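Local structure of hypothetical protein (Nostoc punctiforme, 2INB) at residues L96-L102 with V123-D129. The protein belongs to the XisH family and probably acts with XisF and XisI in site-specific recombination of nitrogen-fixation genes in cyanobacteria. Coordinates in Å, arbitrary orientation, origin at the centre of the assembly. Where two conformers were deposited one is given. Residues are numbered along the deposited sequence.
Sequences LYLAVPL and VKMLIYD
On one face of the sheet Val100 CG2 meets Ile127 CD1 at 3.7 Å, and Leu98 CB lies 4.2 Å from CG of selenomethionine Met125. Val123 CG1 reaches Leu98 CB at 4.1 Å. On the opposite face Ala99 CB packs on Leu126 CB at 4.1 Å. The p rotamer of Tyr128 swings its ring across, so that Pro101 CA sits over the ring face, a CH-pi contact 4.1 Å from the centroid. Helix 7-18 packs on this ring, and Tyr128 OH hydrogen-bonds to Lys61 O. The two strands are parallel and pair Leu98 with Met125, Ala99 with Leu126, Val100 with Ile127 and Pro101 with Tyr128. Their extended backbones join by the hydrogen-bond pattern of a parallel pair: Leu98 N to Lys124 O 2.8 Å, Leu126 N to Leu98 O 2.8 Å, Val100 N to Leu126 O 2.9 Å, Tyr128 N to Val100 O 3.1 Å. The axes are 4.2 Å apart at -27°. Helices link the strands in a crossover within the mixed sheet of this PDDEXK-clan fold; strands 54-60 and 134-139 flank the pair. Pro101 is at the N-cap position of helix 102-106, and Leu102 N donates to Tyr128 O at 2.8 Å, the last hydrogen bond between the segments. Tyr97, chi1 m, lays CD2 3.6 Å from Lys124 CB. At the polar edge Lys124 NZ forms a salt bridge with the C-terminal carboxylate of Asn140 (OXT), and Asp129 OD1 accepts from Gln132 N.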
loop_
_atom_site.group_PDB
_atom_site.type_symbol
_atom_site.label_atom_id
_atom_site.label_comp_id
_atom_site.label_asym_id
_atom_site.label_seq_id
_atom_site.Cartn_x
_atom_site.Cartn_y
_atom_site.Cartn_z
ATOM N N LEU A 96 14.280 4.466 -5.749
ATOM C CA LEU A 96 13.279 3.432 -5.989
ATOM C C LEU A 96 12.288 3.807 -7.112
ATOM O O LEU A 96 11.718 4.904 -7.091
ATOM C CB LEU A 96 12.496 3.079 -4.712
ATOM C CG LEU A 96 11.433 1.961 -4.856
ATOM C CD1 LEU A 96 12.041 0.628 -5.047
ATOM C CD2 LEU A 96 10.495 1.920 -3.597
ATOM N N TYR A 97 12.053 2.837 -8.020
ATOM C CA TYR A 97 11.075 2.952 -9.086
ATOM C C TYR A 97 10.100 1.751 -9.043
ATOM O O TYR A 97 10.475 0.619 -8.772
ATOM C CB TYR A 97 11.789 2.910 -10.459
ATOM C CG TYR A 97 12.665 4.103 -10.675
ATOM C CD1 TYR A 97 13.978 4.126 -10.187
ATOM C CD2 TYR A 97 12.184 5.254 -11.334
ATOM C CE1 TYR A 97 14.771 5.263 -10.323
ATOM C CE2 TYR A 97 12.998 6.373 -11.499
ATOM C CZ TYR A 97 14.298 6.366 -10.987
ATOM O OH TYR A 97 15.087 7.501 -11.147
ATOM N N LEU A 98 8.845 2.040 -9.347
ATOM C CA LEU A 98 7.818 1.051 -9.625
ATOM C C LEU A 98 7.798 0.755 -11.106
ATOM O O LEU A 98 7.581 1.655 -11.918
ATOM C CB LEU A 98 6.442 1.597 -9.231
ATOM C CG LEU A 98 5.204 0.740 -9.544
ATOM C CD1 LEU A 98 5.281 -0.670 -8.927
ATOM C CD2 LEU A 98 3.888 1.464 -9.220
ATOM N N ALA A 99 8.103 -0.486 -11.456
ATOM C CA ALA A 99 8.101 -0.886 -12.868
ATOM C C ALA A 99 6.736 -1.445 -13.292
ATOM O O ALA A 99 6.238 -2.345 -12.640
ATOM C CB ALA A 99 9.188 -1.911 -13.133
ATOM N N VAL A 100 6.150 -0.887 -14.353
ATOM C CA VAL A 100 4.904 -1.412 -14.838
ATOM C C VAL A 100 4.910 -1.516 -16.366
ATOM O O VAL A 100 5.580 -0.708 -17.051
ATOM C CB VAL A 100 3.656 -0.671 -14.379
ATOM C CG1 VAL A 100 3.707 -0.352 -12.839
ATOM C CG2 VAL A 100 3.433 0.600 -15.166
ATOM N N PRO A 101 4.175 -2.504 -16.903
ATOM C CA PRO A 101 4.104 -2.659 -18.361
ATOM C C PRO A 101 3.466 -1.473 -19.067
ATOM O O PRO A 101 2.574 -0.802 -18.509
ATOM C CB PRO A 101 3.250 -3.918 -18.530
ATOM C CG PRO A 101 3.336 -4.651 -17.268
ATOM C CD PRO A 101 3.388 -3.559 -16.248
ATOM N N LEU A 102 3.904 -1.231 -20.297
ATOM C CA LEU A 102 3.377 -0.168 -21.126
ATOM C C LEU A 102 1.855 -0.282 -21.273
ATOM O O LEU A 102 1.157 0.734 -21.204
ATOM C CB LEU A 102 4.039 -0.170 -22.528
ATOM C CG LEU A 102 3.619 0.978 -23.445
ATOM C CD1 LEU A 102 3.763 2.382 -22.910
ATOM C CD2 LEU A 102 4.413 0.820 -24.775
ATOM N N VAL A 123 5.416 8.815 -6.617
ATOM C CA VAL A 123 5.853 7.490 -7.077
ATOM C C VAL A 123 6.587 7.678 -8.416
ATOM O O VAL A 123 6.055 8.251 -9.374
ATOM C CB VAL A 123 4.652 6.536 -7.226
ATOM C CG1 VAL A 123 5.108 5.144 -7.742
ATOM C CG2 VAL A 123 3.858 6.394 -5.917
ATOM N N LYS A 124 7.803 7.189 -8.434
ATOM C CA LYS A 124 8.635 7.166 -9.624
ATOM C C LYS A 124 8.383 5.845 -10.338
ATOM O O LYS A 124 8.243 4.805 -9.665
ATOM C CB LYS A 124 10.096 7.312 -9.213
ATOM C CG LYS A 124 10.424 8.588 -8.471
ATOM C CD LYS A 124 11.916 8.669 -8.177
ATOM C CE LYS A 124 12.250 9.786 -7.250
ATOM N NZ LYS A 124 11.942 11.112 -7.817
HETATM N N MSE A 125 8.350 5.863 -11.668
HETATM C CA MSE A 125 8.012 4.635 -12.393
HETATM C C MSE A 125 8.995 4.320 -13.531
HETATM O O MSE A 125 9.647 5.209 -14.090
HETATM C CB MSE A 125 6.576 4.690 -12.919
HETATM C CG MSE A 125 5.550 4.744 -11.802
HETATM SE SE MSE A 125 3.717 4.877 -12.516
HETATM C CE MSE A 125 3.983 6.682 -13.230
ATOM N N LEU A 126 9.107 3.035 -13.820
ATOM C CA LEU A 126 9.839 2.530 -14.967
ATOM C C LEU A 126 8.792 1.886 -15.869
ATOM O O LEU A 126 8.188 0.891 -15.482
ATOM C CB LEU A 126 10.900 1.551 -14.495
ATOM C CG LEU A 126 11.819 0.926 -15.546
ATOM C CD1 LEU A 126 12.484 2.052 -16.353
ATOM C CD2 LEU A 126 12.836 -0.006 -14.894
ATOM N N ILE A 127 8.530 2.486 -17.029
ATOM C CA ILE A 127 7.566 1.913 -17.934
ATOM C C ILE A 127 8.310 1.046 -18.943
ATOM O O ILE A 127 9.183 1.550 -19.684
ATOM C CB ILE A 127 6.753 2.966 -18.666
ATOM C CG1 ILE A 127 6.220 4.023 -17.677
ATOM C CG2 ILE A 127 5.615 2.283 -19.438
ATOM C CD1 ILE A 127 5.443 3.458 -16.510
ATOM N N TYR A 128 7.955 -0.239 -18.982
ATOM C CA TYR A 128 8.661 -1.215 -19.852
ATOM C C TYR A 128 7.698 -1.859 -20.845
ATOM O O TYR A 128 6.548 -2.132 -20.530
ATOM C CB TYR A 128 9.379 -2.288 -19.049
ATOM C CG TYR A 128 8.522 -3.215 -18.180
ATOM C CD1 TYR A 128 8.141 -2.832 -16.878
ATOM C CD2 TYR A 128 8.167 -4.508 -18.587
ATOM C CE1 TYR A 128 7.384 -3.671 -16.083
ATOM C CE2 TYR A 128 7.426 -5.345 -17.773
ATOM C CZ TYR A 128 7.042 -4.950 -16.534
ATOM O OH TYR A 128 6.343 -5.845 -15.761
ATOM N N ASP A 129 8.213 -2.115 -22.030
ATOM C CA ASP A 129 7.445 -2.794 -23.047
ATOM C C ASP A 129 7.745 -4.269 -22.950
ATOM O O ASP A 129 8.889 -4.667 -23.035
ATOM C CB ASP A 129 7.786 -2.239 -24.432
ATOM C CG ASP A 129 6.974 -2.890 -25.514
ATOM O OD1 ASP A 129 7.375 -3.935 -26.025
ATOM O OD2 ASP A 129 5.866 -2.399 -25.811
#